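Local coordinates for protein 2-pyrone-4,6-dicarboxylic acid hydrolase, putative (Pseudomonas putida, PDB 2FFI) that probably hydrolyses 2-pyrone-4,6-dicarboxylate as a lactonase of the amidohydrolase family, at residues H20-G25 against D236-Q241; S30-A35 against S63-D68; E184-S189 against C220-H225. All blocks are in the same frame, centred on the assembly; numbering follows the deposited sequence.

Interaction 1 (H20-G25 against D236-Q241); sequences HVFSRG and DWPHTQ. With PO4 (phosphate ion), chain C.
His20 packs tightly against Trp237 and Pro238 of the loop after strand 231-234. Its N donates to Trp237 O over 2.8 Å, and its CB rests 4.0 Å from Pro238 CD. His20 O lies beside the rim atoms CE3 and CZ3 of Trp237. Val21 CG1 reaches the edge of the same indole, 4.1 Å from Trp237 CZ3. Pro238, behind a cis peptide bond, lays its CB over the centre of one indole face. These loops follow the first and last strands of an amidohydrolase TIM barrel, where His18 and His20 match the His-X-His pattern of the family and Asp236 its aspartate after the last strand. A phosphate, probably from the crystallisation liquor, sits against His20 and Asp236. His20 NE2 gives it two weak hydrogen bonds, 2.8 Å to O1 and 3.0 Å to O4, while ND1 is bonded to Val60 O. Asp236 OD2 is 3.0 Å from phosphate O3, and its OD1 pairs with Arg203. Farther out the packing thins: Phe22 CZ is 4.1 Å from Pro238 CG and 4.4 Å from Thr240 CG2. Arg24 and Gly25 are exposed; Gly25 N makes a weak capping bond to Ser23 OG, at the N-cap of helix 24-29.

Interaction 2 (S30-A35 against S63-D68); sequences SQRRYA and SFLGTD
Arg32 and Tyr34 meet Phe64, Leu65 and Asp68 in a surface contact between two loops of the TIM barrel. The first loop joins helix 24-29 to helix 42-51, and the second leads from strand 56-57 to helix 70-78. The second is compactly folded: a 3-10 turn at 63-65 runs into a type II' beta turn from Leu65 to Asp68, with Gly66 at positive phi (56°). Gln61 NE2 bonds to the carbonyls of Gly66 and Asp68. No hydrogen bond spans the contact, which rests on packing and one long ion pair.

Arg32 and Phe64 bury the largest areas here, Arg32 slightly more. The Arg32 chain bends at chi2 (85°), which turns CD aside from an extended course, and CG passes 3.9 Å from Phe64 O. Leu65 CD2 sits over one face of the guanidinium, toward its rim, 3.8 Å from both NE and CZ of Arg32. At the guanidinium edge NH1 faces Asp68 OD2 at 3.7 Å, a long salt bridge although the two flat groups are nearly coplanar (13° apart). The same OD2 pairs with Arg70, so Arg32 is probably a secondary charge partner. An alanine at Arg32 would probably leave Leu65 CD2 without its flat neighbour and Asp68 dependent on Arg70 for a counter-charge.

At the other end of the contact Tyr34 CB touches Phe64 CB at 4.3 Å, and the tyrosine ring leads away from the second loop. Ala35 O lies 4.4 Å from Phe64 CE2. The Arg32 group is steadied from its own loop: NH2 donates to Ser30 OG over 2.8 Å, close to the guanidinium plane, and Ser30 OG is also bonded to Leu26 O.

Interaction 3 (E184-S189 against C220-H225); sequences ELLTLS and CALEAH
His225 points its imidazole into the turn that follows helix 182-185, while Ala221 and Leu222, one helical turn earlier, receive the leucines of that turn. The contact joins two successive helical elements in the outer layer of the TIM barrel: the end of helix 182-185, which leads on toward strand 194-199, and residues 220-225 of helix 208-225, which precedes strand 231-234.

The leucines interlock at their methyl ends. Leu186 straddles Ala221, with CD1 and CD2 each 3.9 Å from Ala221 CB. Its side chain stands at about a right angle to that of Leu222, whose CD1 lies 3.5 Å from Leu186 CD2. Leu185 reaches the same methyl from another direction: its CD1 is 3.4 Å from Leu222 CD1, and the two side chains run oblique to each other. Leu222 CD1 thus serves both leucines, and Leu222 also touches Leu231 of the neighbouring strand.

The imidazole takes the polar half of the contact. CG of His225 is anti to the backbone N (chi1 -174°), which sends CG off the helix toward the turn. ND1 donates to a lone pair of Leu185 O over 3.2 Å, with an N-H...O angle of 136°, and that oxygen lies within 2° of the imidazole plane. Leu185 O also takes a weak bond from Leu188 N inside the turn. Leu186 O instead sits over one ring face, toward its rim, too steep for a hydrogen bond to ND1. At the ring edge Leu188 O lies 3.0 Å from His225 CE1.

Interactions 1 and 2 are neighbours, their centres 11 Å apart, and they touch: Phe22 and Phe64 meet edge-to-face, with Phe22 CG 3.3 Å from Phe64 CZ. This ring pair links the two contacts directly. The phosphate site of interaction 1 is completed by Arg110 and His167, which bond to the phosphate and extend the probable active-site pocket across other parts of the barrel. Interaction 3 lies on the opposite side of the chain's centre, its own centre 31 Å from that of interaction 1 and 35 Å from that of interaction 2. Its nearest atoms stay about 15 Å from interaction 1, so it joins a turn to a helix on the outside of the barrel, remote from the pocket.

Interaction 1 (H20-G25 against D236-Q241)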
loop_
_atom_site.group_PDB
_atom_site.type_symbol
_atom_site.label_atom_id
_atom_site.label_comp_id
_atom_site.label_asym_id
_atom_site.label_seq_id
_atom_site.Cartn_x
_atom_site.Cartn_y
_atom_site.Cartn_z
ATOM N N HIS A 20 -4.432 3.532 7.013
ATOM C CA HIS A 20 -4.044 4.816 7.579
ATOM C C HIS A 20 -4.644 5.064 8.961
ATOM O O HIS A 20 -5.714 4.552 9.271
ATOM C CB HIS A 20 -4.503 5.948 6.647
ATOM C CG HIS A 20 -4.062 5.785 5.233
ATOM N ND1 HIS A 20 -2.733 5.831 4.865
ATOM C CD2 HIS A 20 -4.756 5.512 4.103
ATOM C CE1 HIS A 20 -2.630 5.581 3.575
ATOM N NE2 HIS A 20 -3.843 5.382 3.088
ATOM N N VAL A 21 -3.949 5.846 9.783
ATOM C CA VAL A 21 -4.453 6.218 11.098
ATOM C C VAL A 21 -4.072 7.680 11.315
ATOM O O VAL A 21 -3.035 8.131 10.837
ATOM C CB VAL A 21 -3.884 5.316 12.274
ATOM C CG1 VAL A 21 -4.291 3.873 12.067
ATOM C CG2 VAL A 21 -2.356 5.450 12.402
ATOM N N PHE A 22 -4.934 8.425 12.001
ATOM C CA PHE A 22 -4.685 9.841 12.289
ATOM C C PHE A 22 -5.764 10.329 13.233
ATOM O O PHE A 22 -6.901 9.925 13.108
ATOM C CB PHE A 22 -4.648 10.669 10.984
ATOM C CG PHE A 22 -5.755 10.347 10.016
ATOM C CD1 PHE A 22 -7.006 10.942 10.138
ATOM C CD2 PHE A 22 -5.534 9.465 8.965
ATOM C CE1 PHE A 22 -8.017 10.670 9.227
ATOM C CE2 PHE A 22 -6.542 9.184 8.047
ATOM C CZ PHE A 22 -7.788 9.793 8.182
ATOM N N SER A 23 -5.397 11.181 14.186
ATOM C CA SER A 23 -6.347 11.689 15.170
ATOM C C SER A 23 -6.987 13.025 14.785
ATOM O O SER A 23 -6.303 13.948 14.347
ATOM C CB SER A 23 -5.658 11.825 16.527
ATOM O OG SER A 23 -6.577 12.226 17.525
ATOM N N ARG A 24 -8.306 13.110 14.948
ATOM C CA ARG A 24 -9.066 14.318 14.629
ATOM C C ARG A 24 -8.634 15.462 15.547
ATOM O O ARG A 24 -8.623 16.631 15.147
ATOM C CB ARG A 24 -10.572 14.030 14.772
ATOM C CG ARG A 24 -11.505 15.238 14.681
ATOM C CD ARG A 24 -12.973 14.797 14.715
ATOM N NE ARG A 24 -13.899 15.874 15.071
ATOM C CZ ARG A 24 -14.071 16.997 14.375
ATOM N NH1 ARG A 24 -13.376 17.209 13.268
ATOM N NH2 ARG A 24 -14.939 17.914 14.792
ATOM N N GLY A 25 -8.277 15.117 16.780
ATOM C CA GLY A 25 -7.820 16.126 17.719
ATOM C C GLY A 25 -6.466 16.671 17.287
ATOM O O GLY A 25 -6.156 17.845 17.517
ATOM N N ASP A 236 -7.191 -0.625 3.040
ATOM C CA ASP A 236 -7.169 0.779 2.647
ATOM C C ASP A 236 -7.976 1.644 3.600
ATOM O O ASP A 236 -8.342 2.772 3.276
ATOM C CB ASP A 236 -7.710 0.957 1.232
ATOM C CG ASP A 236 -7.363 2.303 0.661
ATOM O OD1 ASP A 236 -8.053 2.760 -0.271
ATOM O OD2 ASP A 236 -6.379 2.896 1.148
ATOM N N TRP A 237 -8.264 1.087 4.769
ATOM C CA TRP A 237 -9.033 1.763 5.806
ATOM C C TRP A 237 -8.296 3.058 6.166
ATOM O O TRP A 237 -7.071 3.119 6.080
ATOM C CB TRP A 237 -9.113 0.846 7.031
ATOM C CG TRP A 237 -9.960 1.372 8.150
ATOM C CD1 TRP A 237 -11.303 1.204 8.302
ATOM C CD2 TRP A 237 -9.519 2.133 9.275
ATOM N NE1 TRP A 237 -11.725 1.805 9.445
ATOM C CE2 TRP A 237 -10.656 2.390 10.066
ATOM C CE3 TRP A 237 -8.278 2.632 9.686
ATOM C CZ2 TRP A 237 -10.593 3.121 11.264
ATOM C CZ3 TRP A 237 -8.209 3.363 10.878
ATOM C CH2 TRP A 237 -9.367 3.602 11.650
ATOM N N PRO A 238 -9.025 4.105 6.586
ATOM C CA PRO A 238 -10.477 4.147 6.759
ATOM C C PRO A 238 -11.228 4.394 5.450
ATOM O O PRO A 238 -12.397 4.784 5.462
ATOM C CB PRO A 238 -10.648 5.273 7.749
ATOM C CG PRO A 238 -9.617 6.235 7.293
ATOM C CD PRO A 238 -8.414 5.372 7.033
ATOM N N HIS A 239 -10.549 4.141 4.334
ATOM C CA HIS A 239 -11.120 4.341 3.008
ATOM C C HIS A 239 -11.444 5.829 2.844
ATOM O O HIS A 239 -12.593 6.235 2.984
ATOM C CB HIS A 239 -12.399 3.506 2.843
ATOM C CG HIS A 239 -12.326 2.154 3.482
ATOM N ND1 HIS A 239 -12.699 1.931 4.790
ATOM C CD2 HIS A 239 -11.871 0.966 3.014
ATOM C CE1 HIS A 239 -12.474 0.667 5.101
ATOM N NE2 HIS A 239 -11.972 0.061 4.041
ATOM N N THR A 240 -10.429 6.642 2.556
ATOM C CA THR A 240 -10.640 8.083 2.392
ATOM C C THR A 240 -11.356 8.409 1.078
ATOM O O THR A 240 -11.082 7.793 0.050
ATOM C CB THR A 240 -9.294 8.891 2.497
ATOM O OG1 THR A 240 -8.284 8.229 1.738
ATOM C CG2 THR A 240 -8.834 9.019 3.961
ATOM N N GLN A 241 -12.281 9.372 1.141
ATOM C CA GLN A 241 -13.098 9.822 -0.002
ATOM C C GLN A 241 -14.167 8.795 -0.380
ATOM O O GLN A 241 -14.825 8.903 -1.411
ATOM C CB GLN A 241 -12.200 10.150 -1.213
ATOM C CG GLN A 241 -11.724 11.603 -1.241
ATOM C CD GLN A 241 -10.294 11.769 -1.749
ATOM O OE1 GLN A 241 -10.025 11.647 -2.948
ATOM N NE2 GLN A 241 -9.365 12.038 -0.827
HETATM P P PO4 C . -4.698 5.832 -0.179
HETATM O O1 PO4 C . -3.364 6.017 0.448
HETATM O O2 PO4 C . -4.922 6.884 -1.202
HETATM O O3 PO4 C . -4.758 4.502 -0.829
HETATM O O4 PO4 C . -5.745 5.931 0.867
#

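Interaction 2 (S30-A35 against S63-D68)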
loop_
_atom_site.group_PDB
_atom_site.type_symbol
_atom_site.label_atom_id
_atom_site.label_comp_id
_atom_site.label_asym_id
_atom_site.label_seq_id
_atom_site.Cartn_x
_atom_site.Cartn_y
_atom_site.Cartn_z
ATOM N N SER A 30 -3.016 20.611 15.286
ATOM C CA SER A 30 -1.893 20.995 14.426
ATOM C C SER A 30 -2.377 21.778 13.194
ATOM O O SER A 30 -1.571 22.277 12.401
ATOM C CB SER A 30 -1.088 19.756 13.989
ATOM O OG SER A 30 -1.800 18.923 13.088
ATOM N N GLN A 31 -3.698 21.889 13.058
ATOM C CA GLN A 31 -4.339 22.612 11.962
ATOM C C GLN A 31 -4.006 22.154 10.542
ATOM O O GLN A 31 -2.992 22.546 9.957
ATOM C CB GLN A 31 -4.067 24.115 12.104
ATOM C CG GLN A 31 -4.878 24.807 13.204
ATOM C CD GLN A 31 -4.558 26.297 13.328
ATOM O OE1 GLN A 31 -4.535 27.025 12.327
ATOM N NE2 GLN A 31 -4.317 26.759 14.561
ATOM N N ARG A 32 -4.885 21.311 10.006
ATOM C CA ARG A 32 -4.773 20.780 8.650
ATOM C C ARG A 32 -6.143 21.031 8.008
ATOM O O ARG A 32 -7.142 21.224 8.716
ATOM C CB ARG A 32 -4.482 19.273 8.664
ATOM C CG ARG A 32 -3.057 18.869 8.251
ATOM C CD ARG A 32 -2.052 18.920 9.411
ATOM N NE ARG A 32 -0.762 18.322 9.043
ATOM C CZ ARG A 32 0.229 18.056 9.896
ATOM N NH1 ARG A 32 1.352 17.510 9.456
ATOM N NH2 ARG A 32 0.099 18.328 11.188
ATOM N N ARG A 33 -6.208 21.013 6.679
ATOM C CA ARG A 33 -7.479 21.278 6.035
ATOM C C ARG A 33 -7.844 20.427 4.826
ATOM O O ARG A 33 -9.024 20.341 4.486
ATOM C CB ARG A 33 -7.551 22.768 5.674
ATOM C CG ARG A 33 -8.829 23.455 6.158
ATOM C CD ARG A 33 -8.567 24.919 6.461
ATOM N NE ARG A 33 -7.503 25.081 7.449
ATOM C CZ ARG A 33 -7.533 24.560 8.675
ATOM N NH1 ARG A 33 -6.514 24.761 9.509
ATOM N NH2 ARG A 33 -8.583 23.840 9.072
ATOM N N TYR A 34 -6.866 19.783 4.191
ATOM C CA TYR A 34 -7.154 18.966 3.006
ATOM C C TYR A 34 -8.252 17.914 3.187
ATOM O O TYR A 34 -9.414 18.189 2.893
ATOM C CB TYR A 34 -5.864 18.325 2.469
ATOM C CG TYR A 34 -5.209 19.141 1.358
ATOM C CD1 TYR A 34 -5.330 18.760 0.007
ATOM C CD2 TYR A 34 -4.508 20.320 1.652
ATOM C CE1 TYR A 34 -4.769 19.543 -1.019
ATOM C CE2 TYR A 34 -3.946 21.103 0.634
ATOM C CZ TYR A 34 -4.078 20.712 -0.690
ATOM O OH TYR A 34 -3.525 21.493 -1.684
ATOM N N ALA A 35 -7.907 16.713 3.648
ATOM C CA ALA A 35 -8.927 15.675 3.847
ATOM C C ALA A 35 -9.034 15.209 5.310
ATOM O O ALA A 35 -9.143 14.009 5.591
ATOM C CB ALA A 35 -8.642 14.476 2.923
ATOM N N SER A 63 -1.386 10.728 2.891
ATOM C CA SER A 63 -0.930 11.883 2.109
ATOM C C SER A 63 -1.030 13.248 2.775
ATOM O O SER A 63 -0.058 14.006 2.780
ATOM C CB SER A 63 -1.672 11.969 0.780
ATOM O OG SER A 63 -1.405 10.840 -0.022
ATOM N N PHE A 64 -2.189 13.577 3.336
ATOM C CA PHE A 64 -2.362 14.893 3.957
ATOM C C PHE A 64 -1.433 15.224 5.129
ATOM O O PHE A 64 -1.547 16.287 5.715
ATOM C CB PHE A 64 -3.822 15.071 4.395
ATOM C CG PHE A 64 -4.220 14.203 5.552
ATOM C CD1 PHE A 64 -3.975 14.610 6.857
ATOM C CD2 PHE A 64 -4.847 12.985 5.341
ATOM C CE1 PHE A 64 -4.349 13.823 7.936
ATOM C CE2 PHE A 64 -5.225 12.186 6.418
ATOM C CZ PHE A 64 -4.976 12.609 7.717
ATOM N N LEU A 65 -0.525 14.314 5.465
ATOM C CA LEU A 65 0.394 14.530 6.569
ATOM C C LEU A 65 1.815 14.765 6.046
ATOM O O LEU A 65 2.705 15.194 6.786
ATOM C CB LEU A 65 0.357 13.334 7.546
ATOM C CG LEU A 65 -0.897 13.222 8.424
ATOM C CD1 LEU A 65 -0.779 12.087 9.467
ATOM C CD2 LEU A 65 -1.096 14.541 9.145
ATOM N N GLY A 66 2.011 14.487 4.760
ATOM C CA GLY A 66 3.303 14.679 4.137
ATOM C C GLY A 66 4.415 13.927 4.827
ATOM O O GLY A 66 4.278 12.746 5.120
ATOM N N THR A 67 5.516 14.618 5.106
ATOM C CA THR A 67 6.668 13.988 5.741
ATOM C C THR A 67 6.570 13.803 7.252
ATOM O O THR A 67 7.395 13.113 7.846
ATOM C CB THR A 67 7.940 14.754 5.420
ATOM O OG1 THR A 67 8.070 14.842 3.999
ATOM C CG2 THR A 67 9.144 14.018 5.953
ATOM N N ASP A 68 5.570 14.408 7.883
ATOM C CA ASP A 68 5.419 14.247 9.321
ATOM C C ASP A 68 4.894 12.838 9.605
ATOM O O ASP A 68 3.694 12.578 9.487
ATOM C CB ASP A 68 4.448 15.291 9.873
ATOM C CG ASP A 68 4.424 15.307 11.390
ATOM O OD1 ASP A 68 5.357 14.719 11.985
ATOM O OD2 ASP A 68 3.497 15.911 11.980
#

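Interaction 3 (E184-S189 against C220-H225)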
loop_
_atom_site.group_PDB
_atom_site.type_symbol
_atom_site.label_atom_id
_atom_site.label_comp_id
_atom_site.label_asym_id
_atom_site.label_seq_id
_atom_site.Cartn_x
_atom_site.Cartn_y
_atom_site.Cartn_z
ATOM N N GLU A 184 0.930 -3.020 -20.339
ATOM C CA GLU A 184 2.378 -3.085 -20.124
ATOM C C GLU A 184 2.674 -3.745 -18.785
ATOM O O GLU A 184 3.711 -4.364 -18.608
ATOM C CB GLU A 184 2.984 -1.676 -20.137
ATOM C CG GLU A 184 2.756 -0.876 -21.406
ATOM C CD GLU A 184 3.213 0.578 -21.282
ATOM O OE1 GLU A 184 2.559 1.352 -20.546
ATOM O OE2 GLU A 184 4.232 0.948 -21.912
ATOM N N LEU A 185 1.747 -3.603 -17.846
ATOM C CA LEU A 185 1.898 -4.177 -16.518
ATOM C C LEU A 185 1.877 -5.719 -16.563
ATOM O O LEU A 185 2.679 -6.369 -15.890
ATOM C CB LEU A 185 0.790 -3.631 -15.609
ATOM C CG LEU A 185 0.863 -3.781 -14.091
ATOM C CD1 LEU A 185 0.544 -5.210 -13.704
ATOM C CD2 LEU A 185 2.239 -3.375 -13.594
ATOM N N LEU A 186 0.983 -6.296 -17.368
ATOM C CA LEU A 186 0.873 -7.752 -17.483
ATOM C C LEU A 186 1.969 -8.322 -18.354
ATOM O O LEU A 186 1.991 -9.519 -18.627
ATOM C CB LEU A 186 -0.466 -8.150 -18.099
ATOM C CG LEU A 186 -1.721 -7.564 -17.485
ATOM C CD1 LEU A 186 -2.910 -8.043 -18.271
ATOM C CD2 LEU A 186 -1.813 -7.965 -16.034
ATOM N N THR A 187 2.872 -7.459 -18.798
ATOM C CA THR A 187 3.956 -7.881 -19.668
ATOM C C THR A 187 5.253 -7.264 -19.183
ATOM O O THR A 187 6.307 -7.470 -19.778
ATOM C CB THR A 187 3.706 -7.416 -21.125
ATOM O OG1 THR A 187 2.343 -7.671 -21.483
ATOM C CG2 THR A 187 4.607 -8.167 -22.094
ATOM N N LEU A 188 5.176 -6.510 -18.093
ATOM C CA LEU A 188 6.355 -5.840 -17.548
ATOM C C LEU A 188 7.521 -6.790 -17.301
ATOM O O LEU A 188 7.340 -7.999 -17.171
ATOM C CB LEU A 188 6.005 -5.121 -16.244
ATOM C CG LEU A 188 7.068 -4.187 -15.663
ATOM C CD1 LEU A 188 7.383 -3.064 -16.653
ATOM C CD2 LEU A 188 6.554 -3.608 -14.351
ATOM N N SER A 189 8.723 -6.224 -17.248
ATOM C CA SER A 189 9.938 -6.988 -17.010
ATOM C C SER A 189 10.365 -6.818 -15.554
ATOM O O SER A 189 11.310 -6.089 -15.255
ATOM C CB SER A 189 11.057 -6.512 -17.943
ATOM O OG SER A 189 11.251 -5.112 -17.862
ATOM N N CYS A 220 -6.698 -12.503 -11.654
ATOM C CA CYS A 220 -6.266 -13.660 -12.411
ATOM C C CYS A 220 -5.134 -13.337 -13.371
ATOM O O CYS A 220 -4.210 -14.127 -13.500
ATOM C CB CYS A 220 -7.443 -14.286 -13.170
ATOM S SG CYS A 220 -8.721 -15.021 -12.067
ATOM N N ALA A 221 -5.187 -12.187 -14.037
ATOM C CA ALA A 221 -4.128 -11.828 -14.989
ATOM C C ALA A 221 -2.847 -11.430 -14.259
ATOM O O ALA A 221 -1.741 -11.807 -14.646
ATOM C CB ALA A 221 -4.595 -10.682 -15.900
ATOM N N LEU A 222 -3.018 -10.649 -13.201
ATOM C CA LEU A 222 -1.904 -10.197 -12.391
ATOM C C LEU A 222 -1.131 -11.392 -11.835
ATOM O O LEU A 222 0.057 -11.529 -12.092
ATOM C CB LEU A 222 -2.425 -9.309 -11.259
ATOM C CG LEU A 222 -1.960 -7.852 -11.214
ATOM C CD1 LEU A 222 -2.000 -7.225 -12.592
ATOM C CD2 LEU A 222 -2.840 -7.090 -10.243
ATOM N N GLU A 223 -1.801 -12.264 -11.090
ATOM C CA GLU A 223 -1.125 -13.424 -10.513
ATOM C C GLU A 223 -0.498 -14.319 -11.557
ATOM O O GLU A 223 0.475 -15.012 -11.286
ATOM C CB GLU A 223 -2.086 -14.273 -9.678
ATOM C CG GLU A 223 -1.405 -15.502 -9.076
ATOM C CD GLU A 223 -2.377 -16.624 -8.758
ATOM O OE1 GLU A 223 -1.917 -17.735 -8.401
ATOM O OE2 GLU A 223 -3.604 -16.398 -8.865
ATOM N N ALA A 224 -1.069 -14.320 -12.753
ATOM C CA ALA A 224 -0.553 -15.162 -13.829
ATOM C C ALA A 224 0.812 -14.675 -14.322
ATOM O O ALA A 224 1.595 -15.461 -14.852
ATOM C CB ALA A 224 -1.546 -15.196 -14.991
ATOM N N HIS A 225 1.089 -13.385 -14.136
ATOM C CA HIS A 225 2.342 -12.788 -14.573
ATOM C C HIS A 225 3.312 -12.520 -13.429
ATOM O O HIS A 225 4.525 -12.564 -13.608
ATOM C CB HIS A 225 2.074 -11.478 -15.316
ATOM C CG HIS A 225 3.306 -10.870 -15.910
ATOM N ND1 HIS A 225 3.487 -9.508 -16.027
ATOM C CD2 HIS A 225 4.436 -11.438 -16.402
ATOM C CE1 HIS A 225 4.670 -9.264 -16.558
ATOM N NE2 HIS A 225 5.269 -10.420 -16.794
#